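Local atomic coordinates of hypothetical protein (PDB entry 2IL5), a protein that is of unknown function but belongs to the Hsp90-ATPase-activator-1-like family of the Bet v 1-like clan, whose helix-grip fold often encloses a ligand pocket. Residues Y124-E129 with K142-Y146; W42-S46 with Y63-D67; L21-S25 with M161-E166; Y30-T34 with L84-V90. All blocks are in the same frame, centred on the assembly; numbering follows the deposited sequence.

All four contacts hold helices or loops against one antiparallel sheet, in the helix-grip manner of Bet v 1-like proteins. Contacts 1 and 3 both use helix 136-166, near its start and at its end, with centres about 28 Å apart; the strands they meet, 118-128 and 12-22, are neighbours in the sheet. Contact 3 closes the longest loop of the chain, and the other three lie nested inside it. Contact 2 in turn sits within the loop closed by contact 4, and both are complete before contact 1 opens. Contacts 2, 3 and 4 touch one another through Trp42, Met161, Ala32 and Trp33, so that these three adjoin one another, whereas contact 1 stands apart.

Contact 1. Residues Y124-E129 with K142-Y146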
loop_
_atom_site.group_PDB
_atom_site.type_symbol
_atom_site.label_atom_id
_atom_site.label_comp_id
_atom_site.label_asym_id
_atom_site.label_seq_id
_atom_site.Cartn_x
_atom_site.Cartn_y
_atom_site.Cartn_z
ATOM N N TYR A 124 7.866 -0.529 -2.686
ATOM C CA TYR A 124 7.279 -1.726 -2.136
ATOM C C TYR A 124 8.166 -2.923 -2.426
ATOM O O TYR A 124 8.664 -3.069 -3.553
ATOM C CB TYR A 124 5.914 -1.928 -2.759
ATOM C CG TYR A 124 5.214 -3.277 -2.590
ATOM C CD1 TYR A 124 4.444 -3.565 -1.455
ATOM C CD2 TYR A 124 5.268 -4.243 -3.619
ATOM C CE1 TYR A 124 3.730 -4.778 -1.335
ATOM C CE2 TYR A 124 4.599 -5.477 -3.505
ATOM C CZ TYR A 124 3.822 -5.732 -2.383
ATOM O OH TYR A 124 3.174 -6.958 -2.304
ATOM N N ARG A 125 8.333 -3.775 -1.413
ATOM C CA ARG A 125 9.114 -5.011 -1.534
ATOM C C ARG A 125 8.279 -6.222 -1.099
ATOM O O ARG A 125 7.663 -6.206 -0.034
ATOM C CB ARG A 125 10.376 -4.925 -0.719
ATOM C CG ARG A 125 11.342 -6.001 -1.115
ATOM C CD ARG A 125 12.638 -5.990 -0.363
ATOM N NE ARG A 125 12.562 -5.943 1.088
ATOM C CZ ARG A 125 12.828 -4.854 1.830
ATOM N NH1 ARG A 125 13.092 -3.667 1.280
ATOM N NH2 ARG A 125 12.788 -4.931 3.138
ATOM N N SER A 126 8.240 -7.250 -1.936
ATOM C CA SER A 126 7.497 -8.462 -1.612
ATOM C C SER A 126 8.241 -9.713 -2.035
ATOM O O SER A 126 8.761 -9.763 -3.131
ATOM C CB SER A 126 6.141 -8.473 -2.322
ATOM O OG SER A 126 5.417 -9.629 -1.925
ATOM N N LEU A 127 8.270 -10.715 -1.175
ATOM C CA LEU A 127 8.976 -11.974 -1.452
ATOM C C LEU A 127 8.134 -12.860 -2.301
ATOM O O LEU A 127 6.993 -13.119 -1.933
ATOM C CB LEU A 127 9.246 -12.738 -0.155
ATOM C CG LEU A 127 10.647 -12.649 0.366
ATOM C CD1 LEU A 127 10.679 -13.430 1.640
ATOM C CD2 LEU A 127 11.638 -13.251 -0.646
ATOM N N VAL A 128 8.647 -13.305 -3.441
ATOM C CA VAL A 128 7.869 -14.261 -4.258
ATOM C C VAL A 128 8.328 -15.746 -4.099
ATOM O O VAL A 128 9.490 -16.098 -4.113
ATOM C CB VAL A 128 7.424 -13.712 -5.690
ATOM C CG1 VAL A 128 8.158 -12.447 -6.068
ATOM C CG2 VAL A 128 7.383 -14.802 -6.834
ATOM N N GLU A 129 7.366 -16.592 -3.822
ATOM C CA GLU A 129 7.689 -17.968 -3.518
ATOM C C GLU A 129 8.062 -18.710 -4.801
ATOM O O GLU A 129 7.382 -18.598 -5.846
ATOM C CB GLU A 129 6.542 -18.647 -2.796
ATOM C CG GLU A 129 6.996 -19.565 -1.691
ATOM C CD GLU A 129 7.115 -18.864 -0.335
ATOM O OE1 GLU A 129 7.618 -17.702 -0.298
ATOM O OE2 GLU A 129 6.717 -19.485 0.694
ATOM N N LYS A 142 7.097 -15.759 -13.261
ATOM C CA LYS A 142 6.212 -15.582 -12.106
ATOM C C LYS A 142 6.477 -14.245 -11.345
ATOM O O LYS A 142 5.543 -13.624 -10.886
ATOM C CB LYS A 142 6.353 -16.739 -11.110
ATOM C CG LYS A 142 5.380 -16.622 -9.928
ATOM C CD LYS A 142 5.480 -17.736 -8.916
ATOM C CE LYS A 142 4.476 -17.537 -7.745
ATOM N NZ LYS A 142 4.790 -18.490 -6.671
ATOM N N LYS A 143 7.736 -13.827 -11.207
ATOM C CA LYS A 143 8.064 -12.533 -10.579
ATOM C C LYS A 143 7.670 -11.329 -11.429
ATOM O O LYS A 143 7.244 -10.336 -10.891
ATOM C CB LYS A 143 9.534 -12.428 -10.230
ATOM C CG LYS A 143 9.979 -13.525 -9.267
ATOM C CD LYS A 143 11.479 -13.696 -9.403
ATOM C CE LYS A 143 12.144 -12.470 -8.920
ATOM N NZ LYS A 143 13.477 -12.411 -9.568
ATOM N N LYS A 144 7.828 -11.437 -12.747
ATOM C CA LYS A 144 7.368 -10.425 -13.655
ATOM C C LYS A 144 5.832 -10.224 -13.617
ATOM O O LYS A 144 5.372 -9.095 -13.555
ATOM C CB LYS A 144 7.879 -10.724 -15.069
ATOM C CG LYS A 144 7.345 -9.808 -16.156
ATOM C CD LYS A 144 8.217 -8.570 -16.399
ATOM C CE LYS A 144 7.962 -7.436 -15.358
ATOM N NZ LYS A 144 7.931 -6.051 -15.964
ATOM N N GLU A 145 5.072 -11.316 -13.640
ATOM C CA GLU A 145 3.602 -11.310 -13.529
ATOM C C GLU A 145 3.170 -10.700 -12.203
ATOM O O GLU A 145 2.220 -9.927 -12.140
ATOM C CB GLU A 145 3.034 -12.745 -13.599
ATOM C CG GLU A 145 2.538 -13.218 -14.931
ATOM C CD GLU A 145 2.892 -14.694 -15.241
ATOM O OE1 GLU A 145 2.830 -15.582 -14.339
ATOM O OE2 GLU A 145 3.254 -14.951 -16.414
ATOM N N TYR A 146 3.828 -11.134 -11.142
ATOM C CA TYR A 146 3.591 -10.611 -9.793
ATOM C C TYR A 146 3.890 -9.085 -9.674
ATOM O O TYR A 146 3.064 -8.336 -9.162
ATOM C CB TYR A 146 4.353 -11.447 -8.723
ATOM C CG TYR A 146 4.029 -10.993 -7.341
ATOM C CD1 TYR A 146 2.780 -11.265 -6.772
ATOM C CD2 TYR A 146 4.941 -10.234 -6.613
ATOM C CE1 TYR A 146 2.468 -10.804 -5.495
ATOM C CE2 TYR A 146 4.636 -9.753 -5.345
ATOM C CZ TYR A 146 3.411 -10.041 -4.784
ATOM O OH TYR A 146 3.132 -9.580 -3.506
#
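The phenol oxygen of Tyr146, on the long C-terminal helix of this helix-grip fold, meets two hydroxyl side chains of strand 118-128. Tyr146 OH lies 2.9 Å from Tyr124 OH, a hydrogen bond whose direction is not settled, and 2.8 Å from Ser126 OG. Tyr146 has CG anti to its backbone nitrogen (chi1 -175°), which sends the ring off the helix toward the sheet. There it crosses the Tyr124 side chain at about a right angle, its oxygen near the plane of the Tyr124 ring at the edge, while Ser126 CB lies in plane at the edge of the Tyr146 ring. Asp104 on the neighbouring strand bonds both hydroxyls of the strand, OD1 to Ser126 OG and OD2 to Tyr124 OH, so a carboxylate stands behind the pair and would probably orient their protons.

Farther along, Val128 meets the helix through both methyls. CG1 packs 3.9 Å from Tyr146 CD2, whereas CG2 touches Lys143 CG at 3.8 Å and lies 4.1 Å from Lys142 CD, beside its aliphatic chain. Lys143 then bends away, and its ammonium forms a salt bridge with Glu12. Lys142 instead stays extended through all its torsions, and its NZ, also paired with Glu131, bonds Glu129 O at 2.7 Å with a C=O...N angle of 141°, tilted 25° from the carbonyl plane.

Contact 2. Residues W42-S46 with Y63-D67; sequences WFMTS and YRIVD
Phe43 and Ile65 cross at about a right angle, the Ile65 CD1 methyl lying in the plane of the Phe43 ring at its edge, 3.7 Å from Phe43 CD1. The same methyl is 3.3 Å from Phe43 O, so it touches both the ring and the backbone of Phe43. Tyr63, two residues before Ile65 on the same face, also crosses Phe43 nearly perpendicularly and brings its hydroxyl to that ring's edge, with Tyr63 OH 4.0 Å from Phe43 CE1. The hydroxyl itself is bonded to Thr93 O. CG of the selenomethionine Met44 lies over one face of the Phe43 ring, toward its rim.

Toward the other end of the strand the contact turns polar. Thr45 and Ile65 meet at a slant, Ile65 CG2 resting 3.7 Å from Thr45 CB. Thr45 OG1, placed anti to the backbone nitrogen (chi1 -166°), donates to Asp67 OD1 at 2.5 Å, from above the carboxylate, 38° out of its plane. Thr49 OG1 also bonds Asp67 OD1, and Asn50 ND2 bonds Thr45 OG1, so the buried pair joins a wider polar network.

Tyr63, Ile65 and Asp67, every second residue of strand 62-68, turn the same face to the loop between helix 36-39 and strand 50-55, while Met157 of helix 136-166 touches Met44. A loop across the concave side of the sheet, close to the long helix, is consistent with the interior of a Bet v 1-like helix-grip fold.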
loop_
_atom_site.group_PDB
_atom_site.type_symbol
_atom_site.label_atom_id
_atom_site.label_comp_id
_atom_site.label_asym_id
_atom_site.label_seq_id
_atom_site.Cartn_x
_atom_site.Cartn_y
_atom_site.Cartn_z
ATOM N N TRP A 42 -9.674 3.583 0.537
ATOM C CA TRP A 42 -8.735 3.340 -0.571
ATOM C C TRP A 42 -7.670 2.292 -0.355
ATOM O O TRP A 42 -7.198 1.718 -1.315
ATOM C CB TRP A 42 -8.046 4.642 -1.018
ATOM C CG TRP A 42 -6.976 5.138 -0.082
ATOM C CD1 TRP A 42 -7.148 5.998 0.972
ATOM C CD2 TRP A 42 -5.559 4.850 -0.141
ATOM N NE1 TRP A 42 -5.925 6.239 1.589
ATOM C CE2 TRP A 42 -4.940 5.557 0.921
ATOM C CE3 TRP A 42 -4.749 4.055 -0.982
ATOM C CZ2 TRP A 42 -3.545 5.485 1.170
ATOM C CZ3 TRP A 42 -3.373 3.999 -0.740
ATOM C CH2 TRP A 42 -2.789 4.720 0.328
ATOM N N PHE A 43 -7.250 2.076 0.878
ATOM C CA PHE A 43 -6.087 1.224 1.125
ATOM C C PHE A 43 -6.497 -0.225 1.293
ATOM O O PHE A 43 -6.920 -0.615 2.375
ATOM C CB PHE A 43 -5.328 1.702 2.365
ATOM C CG PHE A 43 -4.006 1.050 2.535
ATOM C CD1 PHE A 43 -3.847 -0.019 3.417
ATOM C CD2 PHE A 43 -2.909 1.482 1.796
ATOM C CE1 PHE A 43 -2.604 -0.651 3.560
ATOM C CE2 PHE A 43 -1.666 0.851 1.932
ATOM C CZ PHE A 43 -1.528 -0.215 2.826
HETATM N N MSE A 44 -6.374 -0.993 0.205
HETATM C CA MSE A 44 -6.797 -2.411 0.103
HETATM C C MSE A 44 -8.275 -2.627 0.378
HETATM O O MSE A 44 -8.720 -3.732 0.639
HETATM C CB MSE A 44 -5.972 -3.310 1.030
HETATM C CG MSE A 44 -4.507 -2.977 1.098
HETATM SE SE MSE A 44 -3.485 -3.935 -0.218
HETATM C CE MSE A 44 -3.940 -5.802 0.179
ATOM N N THR A 45 -9.032 -1.545 0.328
ATOM C CA THR A 45 -10.437 -1.620 0.593
ATOM C C THR A 45 -11.157 -0.417 -0.038
ATOM O O THR A 45 -10.526 0.376 -0.748
ATOM C CB THR A 45 -10.633 -1.741 2.108
ATOM O OG1 THR A 45 -11.973 -2.147 2.400
ATOM C CG2 THR A 45 -10.247 -0.444 2.815
ATOM N N SER A 46 -12.466 -0.299 0.173
ATOM C CA SER A 46 -13.201 0.911 -0.244
ATOM C C SER A 46 -14.388 1.137 0.676
ATOM O O SER A 46 -14.716 0.250 1.490
ATOM C CB SER A 46 -13.644 0.841 -1.716
ATOM O OG SER A 46 -14.611 -0.169 -1.879
ATOM N N TYR A 63 -2.536 -2.256 12.297
ATOM C CA TYR A 63 -3.759 -1.991 11.580
ATOM C C TYR A 63 -4.338 -3.309 11.079
ATOM O O TYR A 63 -3.597 -4.273 10.805
ATOM C CB TYR A 63 -3.585 -0.959 10.447
ATOM C CG TYR A 63 -2.816 -1.503 9.272
ATOM C CD1 TYR A 63 -1.422 -1.390 9.206
ATOM C CD2 TYR A 63 -3.481 -2.178 8.244
ATOM C CE1 TYR A 63 -0.718 -1.924 8.129
ATOM C CE2 TYR A 63 -2.803 -2.723 7.181
ATOM C CZ TYR A 63 -1.421 -2.591 7.109
ATOM O OH TYR A 63 -0.759 -3.149 6.032
ATOM N N ARG A 64 -5.675 -3.349 10.998
ATOM C CA ARG A 64 -6.381 -4.523 10.509
ATOM C C ARG A 64 -7.574 -4.152 9.606
ATOM O O ARG A 64 -8.539 -3.532 10.057
ATOM C CB ARG A 64 -6.831 -5.385 11.677
ATOM C CG ARG A 64 -7.420 -6.669 11.240
ATOM C CD ARG A 64 -7.963 -7.443 12.422
ATOM N NE ARG A 64 -8.357 -8.797 12.014
ATOM C CZ ARG A 64 -9.616 -9.166 11.845
ATOM N NH1 ARG A 64 -9.912 -10.399 11.465
ATOM N NH2 ARG A 64 -10.585 -8.290 12.062
ATOM N N ILE A 65 -7.482 -4.526 8.333
ATOM C CA ILE A 65 -8.517 -4.234 7.339
ATOM C C ILE A 65 -9.147 -5.548 6.872
ATOM O O ILE A 65 -8.437 -6.487 6.467
ATOM C CB ILE A 65 -7.937 -3.472 6.129
ATOM C CG1 ILE A 65 -7.334 -2.137 6.591
ATOM C CG2 ILE A 65 -9.003 -3.324 5.037
ATOM C CD1 ILE A 65 -6.556 -1.352 5.547
ATOM N N VAL A 66 -10.482 -5.607 6.976
ATOM C CA VAL A 66 -11.291 -6.720 6.464
ATOM C C VAL A 66 -12.154 -6.206 5.291
ATOM O O VAL A 66 -12.958 -5.296 5.444
ATOM C CB VAL A 66 -12.161 -7.308 7.583
ATOM C CG1 VAL A 66 -12.886 -8.528 7.117
ATOM C CG2 VAL A 66 -11.302 -7.632 8.811
ATOM N N ASP A 67 -11.933 -6.762 4.111
ATOM C CA ASP A 67 -12.541 -6.278 2.886
ATOM C C ASP A 67 -13.407 -7.382 2.295
ATOM O O ASP A 67 -12.939 -8.525 2.117
ATOM C CB ASP A 67 -11.471 -5.850 1.870
ATOM C CG ASP A 67 -12.063 -5.092 0.683
ATOM O OD1 ASP A 67 -12.724 -4.047 0.891
ATOM O OD2 ASP A 67 -11.874 -5.535 -0.462
#

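Contact 3. Residues L21-S25 with M161-E166; sequences LYKFS and MYHVIE
Lys23 NZ is gripped, loosely, by two groups of helix 136-166: Tyr162 OH at 3.2 Å and Glu166 OE1 at 3.4 Å, both weak hydrogen bonds, the second part of a salt bridge. The lysine chain is extended beyond CG and crosses both partners at about a right angle.

Beneath this polar rim lies an aromatic cluster of Tyr22, Phe24 and Tyr162. Tyr162 has CG anti to its backbone nitrogen (chi1 174°), and its ring meets Tyr22 at the edge and Phe24 over a face. Tyr22 CD2 lies near the plane of the Tyr162 ring, 3.4 Å from Tyr162 CD1; the planes of Phe24 and Tyr162 are inclined at 50°. Ile165 CG2 sits over the centre of the Phe24 ring in a CH-pi contact, 3.5 Å from the centroid and 7° off the normal, while Lys23 CG leans on the opposite face nearer the rim. Deeper in, the selenomethionine Met161 sets its CE methyl 3.6 Å from Tyr22 CE1.

Val29 of helix 26-32 also touches Tyr22 and Phe24. Apolar and aromatic packing thus joins the end of strand 12-22 and the turn after it to the helix, and the long charged pair at its margin probably adds little strength.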
loop_
_atom_site.group_PDB
_atom_site.type_symbol
_atom_site.label_atom_id
_atom_site.label_comp_id
_atom_site.label_asym_id
_atom_site.label_seq_id
_atom_site.Cartn_x
_atom_site.Cartn_y
_atom_site.Cartn_z
ATOM N N LEU A 21 2.905 12.790 -8.783
ATOM C CA LEU A 21 2.873 14.258 -8.560
ATOM C C LEU A 21 1.418 14.746 -8.402
ATOM O O LEU A 21 0.596 14.575 -9.288
ATOM C CB LEU A 21 3.550 15.009 -9.714
ATOM C CG LEU A 21 5.044 14.751 -9.986
ATOM C CD1 LEU A 21 5.492 15.474 -11.263
ATOM C CD2 LEU A 21 5.938 15.175 -8.845
ATOM N N TYR A 22 1.108 15.317 -7.239
ATOM C CA TYR A 22 -0.226 15.827 -6.958
ATOM C C TYR A 22 -0.144 17.303 -6.694
ATOM O O TYR A 22 0.909 17.798 -6.290
ATOM C CB TYR A 22 -0.826 15.139 -5.734
ATOM C CG TYR A 22 -0.936 13.656 -5.881
ATOM C CD1 TYR A 22 -0.213 12.786 -5.043
ATOM C CD2 TYR A 22 -1.737 13.106 -6.890
ATOM C CE1 TYR A 22 -0.315 11.404 -5.202
ATOM C CE2 TYR A 22 -1.845 11.748 -7.053
ATOM C CZ TYR A 22 -1.130 10.893 -6.205
ATOM O OH TYR A 22 -1.269 9.539 -6.391
ATOM N N LYS A 23 -1.267 17.983 -6.908
ATOM C CA LYS A 23 -1.444 19.379 -6.534
ATOM C C LYS A 23 -1.688 19.555 -5.024
ATOM O O LYS A 23 -1.487 20.636 -4.477
ATOM C CB LYS A 23 -2.629 19.978 -7.310
ATOM C CG LYS A 23 -3.958 19.299 -6.948
ATOM C CD LYS A 23 -5.134 19.849 -7.700
ATOM C CE LYS A 23 -6.336 18.958 -7.471
ATOM N NZ LYS A 23 -7.292 19.015 -8.615
ATOM N N PHE A 24 -2.165 18.505 -4.367
ATOM C CA PHE A 24 -2.422 18.539 -2.922
ATOM C C PHE A 24 -1.162 18.788 -2.107
ATOM O O PHE A 24 -0.097 18.383 -2.532
ATOM C CB PHE A 24 -2.993 17.200 -2.482
ATOM C CG PHE A 24 -4.170 16.771 -3.264
ATOM C CD1 PHE A 24 -5.315 17.561 -3.304
ATOM C CD2 PHE A 24 -4.149 15.574 -3.962
ATOM C CE1 PHE A 24 -6.434 17.151 -4.050
ATOM C CE2 PHE A 24 -5.254 15.160 -4.699
ATOM C CZ PHE A 24 -6.393 15.942 -4.738
ATOM N N SER A 25 -1.305 19.440 -0.946
ATOM C CA SER A 25 -0.218 19.594 0.041
ATOM C C SER A 25 0.278 18.228 0.614
ATOM O O SER A 25 -0.511 17.268 0.693
ATOM C CB SER A 25 -0.655 20.519 1.183
ATOM O OG SER A 25 -1.567 19.864 2.047
HETATM N N MSE A 161 -7.215 6.795 -3.912
HETATM C CA MSE A 161 -6.732 7.733 -2.924
HETATM C C MSE A 161 -6.830 9.199 -3.409
HETATM O O MSE A 161 -7.165 10.086 -2.632
HETATM C CB MSE A 161 -5.285 7.398 -2.516
HETATM C CG MSE A 161 -4.707 8.300 -1.391
HETATM SE SE MSE A 161 -2.757 8.301 -1.479
HETATM C CE MSE A 161 -2.432 9.448 -3.006
ATOM N N TYR A 162 -6.513 9.443 -4.677
ATOM C CA TYR A 162 -6.562 10.782 -5.236
ATOM C C TYR A 162 -7.976 11.446 -5.152
ATOM O O TYR A 162 -8.081 12.607 -4.765
ATOM C CB TYR A 162 -6.014 10.798 -6.673
ATOM C CG TYR A 162 -6.174 12.150 -7.354
ATOM C CD1 TYR A 162 -5.137 13.089 -7.348
ATOM C CD2 TYR A 162 -7.380 12.507 -7.976
ATOM C CE1 TYR A 162 -5.294 14.347 -7.965
ATOM C CE2 TYR A 162 -7.539 13.749 -8.578
ATOM C CZ TYR A 162 -6.490 14.661 -8.565
ATOM O OH TYR A 162 -6.653 15.892 -9.167
ATOM N N HIS A 163 -9.027 10.700 -5.512
ATOM C CA HIS A 163 -10.405 11.176 -5.433
ATOM C C HIS A 163 -10.906 11.309 -4.011
ATOM O O HIS A 163 -11.650 12.220 -3.725
ATOM C CB HIS A 163 -11.339 10.291 -6.238
ATOM C CG HIS A 163 -11.058 10.313 -7.705
ATOM N ND1 HIS A 163 -11.594 11.263 -8.552
ATOM C CD2 HIS A 163 -10.287 9.509 -8.475
ATOM C CE1 HIS A 163 -11.175 11.033 -9.786
ATOM N NE2 HIS A 163 -10.376 9.976 -9.765
ATOM N N VAL A 164 -10.479 10.433 -3.109
ATOM C CA VAL A 164 -10.818 10.577 -1.696
ATOM C C VAL A 164 -10.249 11.902 -1.181
ATOM O O VAL A 164 -10.904 12.601 -0.406
ATOM C CB VAL A 164 -10.262 9.406 -0.854
ATOM C CG1 VAL A 164 -10.287 9.739 0.670
ATOM C CG2 VAL A 164 -10.995 8.095 -1.179
ATOM N N ILE A 165 -9.036 12.257 -1.609
ATOM C CA ILE A 165 -8.456 13.548 -1.220
ATOM C C ILE A 165 -9.189 14.737 -1.894
ATOM O O ILE A 165 -9.553 15.709 -1.228
ATOM C CB ILE A 165 -6.915 13.616 -1.452
ATOM C CG1 ILE A 165 -6.191 12.497 -0.716
ATOM C CG2 ILE A 165 -6.358 14.972 -0.962
ATOM C CD1 ILE A 165 -4.774 12.231 -1.232
ATOM N N GLU A 166 -9.410 14.630 -3.204
ATOM C CA GLU A 166 -10.124 15.616 -3.994
ATOM C C GLU A 166 -11.511 15.974 -3.411
ATOM O O GLU A 166 -11.902 17.127 -3.418
ATOM C CB GLU A 166 -10.268 15.096 -5.426
ATOM C CG GLU A 166 -11.073 15.988 -6.367
ATOM C CD GLU A 166 -10.190 16.869 -7.235
ATOM O OE1 GLU A 166 -10.093 18.099 -6.936
ATOM O OE2 GLU A 166 -9.591 16.321 -8.210
#

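Contact 4. Residues Y30-T34 with L84-V90; sequences YEAWT and LVMDEYV
A beta hairpin joining strands 74-85 and 89-94 carries a classic beta bulge, in which two residues, Glu88 and Tyr89, stand opposite the single Val85, and Tyr30 of helix 26-32 lies against its turn. Val85 O accepts hydrogen bonds from the backbone nitrogens of Glu88 and Tyr89, which hold the bulge together.

With CG anti to the backbone nitrogen, Tyr30 projects from the helix onto the hairpin turn. Asp87 N stands 3.3 Å above the centre of one face of the Tyr30 ring, and Met86 CA makes a CH-pi contact on that face, 4.1 Å from the centroid and 27° off the normal. Thr34 CG2 lies over the opposite face, toward the rim. Tyr89 O is in plane at the ring edge, and Tyr30 CE2 comes within 3.2 Å of Val85 O. The Asp87 carboxylate is turned almost perpendicular to the ring, 84° between planes.

Thr34 is tied back to Tyr30: OG1 donates to Tyr30 O at 3.0 Å, reaching it from 40° above the carbonyl plane, while Trp33 N approaches the same oxygen from the other face. This bond restrains the first torsion of Thr34 and so sets where CG2 points; Thr34 CG2 packs 3.8 Å from Leu84 CD2 and also meets Val90 CG2. That valine methyl in turn touches Tyr30 CE2 at 3.6 Å. Trp33 turns inward to Phe110 and Trp42.

No hydrogen bond crosses between the segments; residues 30-34 and the hairpin are joined by shape and dispersion, with the Met86-Asp87 peptide and Met86 CA laid over one ring face.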
loop_
_atom_site.group_PDB
_atom_site.type_symbol
_atom_site.label_atom_id
_atom_site.label_comp_id
_atom_site.label_asym_id
_atom_site.label_seq_id
_atom_site.Cartn_x
_atom_site.Cartn_y
_atom_site.Cartn_z
ATOM N N TYR A 30 -0.287 12.877 3.101
ATOM C CA TYR A 30 0.178 12.124 4.270
ATOM C C TYR A 30 -1.010 11.678 5.095
ATOM O O TYR A 30 -1.056 10.553 5.548
ATOM C CB TYR A 30 1.159 12.959 5.108
ATOM C CG TYR A 30 1.669 12.286 6.379
ATOM C CD1 TYR A 30 1.061 12.540 7.633
ATOM C CD2 TYR A 30 2.781 11.423 6.344
ATOM C CE1 TYR A 30 1.516 11.922 8.799
ATOM C CE2 TYR A 30 3.245 10.796 7.497
ATOM C CZ TYR A 30 2.623 11.042 8.722
ATOM O OH TYR A 30 3.123 10.430 9.872
ATOM N N GLU A 31 -1.963 12.575 5.300
ATOM C CA GLU A 31 -3.207 12.257 5.987
ATOM C C GLU A 31 -3.943 11.030 5.402
ATOM O O GLU A 31 -4.475 10.201 6.163
ATOM C CB GLU A 31 -4.130 13.479 5.978
ATOM C CG GLU A 31 -5.344 13.374 6.918
ATOM C CD GLU A 31 -6.211 14.668 6.976
ATOM O OE1 GLU A 31 -6.702 15.158 5.931
ATOM O OE2 GLU A 31 -6.418 15.179 8.091
ATOM N N ALA A 32 -3.983 10.919 4.069
ATOM C CA ALA A 32 -4.642 9.781 3.384
ATOM C C ALA A 32 -4.150 8.423 3.879
ATOM O O ALA A 32 -4.925 7.459 3.911
ATOM C CB ALA A 32 -4.453 9.894 1.876
ATOM N N TRP A 33 -2.868 8.392 4.299
ATOM C CA TRP A 33 -2.111 7.199 4.667
ATOM C C TRP A 33 -2.218 6.892 6.139
ATOM O O TRP A 33 -1.822 5.814 6.570
ATOM C CB TRP A 33 -0.604 7.343 4.321
ATOM C CG TRP A 33 -0.276 7.116 2.833
ATOM C CD1 TRP A 33 -0.347 8.050 1.810
ATOM C CD2 TRP A 33 0.182 5.896 2.226
ATOM N NE1 TRP A 33 0.045 7.475 0.613
ATOM C CE2 TRP A 33 0.367 6.157 0.838
ATOM C CE3 TRP A 33 0.452 4.603 2.711
ATOM C CZ2 TRP A 33 0.822 5.158 -0.067
ATOM C CZ3 TRP A 33 0.892 3.603 1.795
ATOM C CH2 TRP A 33 1.062 3.889 0.436
ATOM N N THR A 34 -2.735 7.846 6.906
ATOM C CA THR A 34 -2.568 7.786 8.361
ATOM C C THR A 34 -3.838 8.085 9.101
ATOM O O THR A 34 -3.862 8.090 10.335
ATOM C CB THR A 34 -1.435 8.733 8.872
ATOM O OG1 THR A 34 -1.699 10.055 8.432
ATOM C CG2 THR A 34 -0.053 8.265 8.378
ATOM N N LEU A 84 6.661 6.663 11.178
ATOM C CA LEU A 84 5.678 7.725 10.895
ATOM C C LEU A 84 6.349 9.069 11.147
ATOM O O LEU A 84 6.505 9.507 12.293
ATOM C CB LEU A 84 4.452 7.594 11.821
ATOM C CG LEU A 84 3.538 6.389 11.545
ATOM C CD1 LEU A 84 2.559 6.170 12.640
ATOM C CD2 LEU A 84 2.801 6.555 10.205
ATOM N N VAL A 85 6.790 9.721 10.086
ATOM C CA VAL A 85 7.222 11.067 10.267
ATOM C C VAL A 85 6.302 12.049 9.531
ATOM O O VAL A 85 6.077 11.945 8.315
ATOM C CB VAL A 85 8.804 11.238 10.232
ATOM C CG1 VAL A 85 9.571 9.991 9.705
ATOM C CG2 VAL A 85 9.301 12.627 9.693
HETATM N N MSE A 86 5.705 12.943 10.326
HETATM C CA MSE A 86 4.679 13.899 9.904
HETATM C C MSE A 86 4.910 14.635 8.594
HETATM O O MSE A 86 5.881 15.383 8.463
HETATM C CB MSE A 86 4.473 14.940 10.980
HETATM C CG MSE A 86 3.231 15.777 10.729
HETATM SE SE MSE A 86 3.176 17.414 11.750
HETATM C CE MSE A 86 3.576 16.743 13.558
ATOM N N ASP A 87 3.978 14.405 7.652
ATOM C CA ASP A 87 3.934 14.994 6.299
ATOM C C ASP A 87 5.119 14.551 5.461
ATOM O O ASP A 87 5.382 15.117 4.406
ATOM C CB ASP A 87 3.850 16.551 6.336
ATOM C CG ASP A 87 2.650 17.052 7.073
ATOM O OD1 ASP A 87 1.654 16.311 7.202
ATOM O OD2 ASP A 87 2.676 18.221 7.518
ATOM N N GLU A 88 5.829 13.523 5.913
ATOM C CA GLU A 88 7.137 13.229 5.340
ATOM C C GLU A 88 7.351 11.759 4.964
ATOM O O GLU A 88 7.896 11.447 3.898
ATOM C CB GLU A 88 8.237 13.704 6.308
ATOM C CG GLU A 88 9.623 13.586 5.754
ATOM C CD GLU A 88 10.724 14.015 6.723
ATOM O OE1 GLU A 88 10.454 14.831 7.648
ATOM O OE2 GLU A 88 11.876 13.545 6.528
ATOM N N TYR A 89 6.942 10.843 5.828
ATOM C CA TYR A 89 7.398 9.476 5.629
ATOM C C TYR A 89 6.590 8.502 6.385
ATOM O O TYR A 89 6.386 8.641 7.589
ATOM C CB TYR A 89 8.895 9.342 5.976
ATOM C CG TYR A 89 9.547 7.990 5.713
ATOM C CD1 TYR A 89 9.578 7.426 4.436
ATOM C CD2 TYR A 89 10.203 7.308 6.745
ATOM C CE1 TYR A 89 10.198 6.169 4.198
ATOM C CE2 TYR A 89 10.839 6.079 6.524
ATOM C CZ TYR A 89 10.828 5.519 5.255
ATOM O OH TYR A 89 11.471 4.310 5.061
ATOM N N VAL A 90 6.117 7.514 5.640
ATOM C CA VAL A 90 5.514 6.329 6.220
ATOM C C VAL A 90 6.293 5.058 5.773
ATOM O O VAL A 90 6.503 4.833 4.577
ATOM C CB VAL A 90 3.988 6.194 5.837
ATOM C CG1 VAL A 90 3.389 4.937 6.458
ATOM C CG2 VAL A 90 3.188 7.409 6.261
#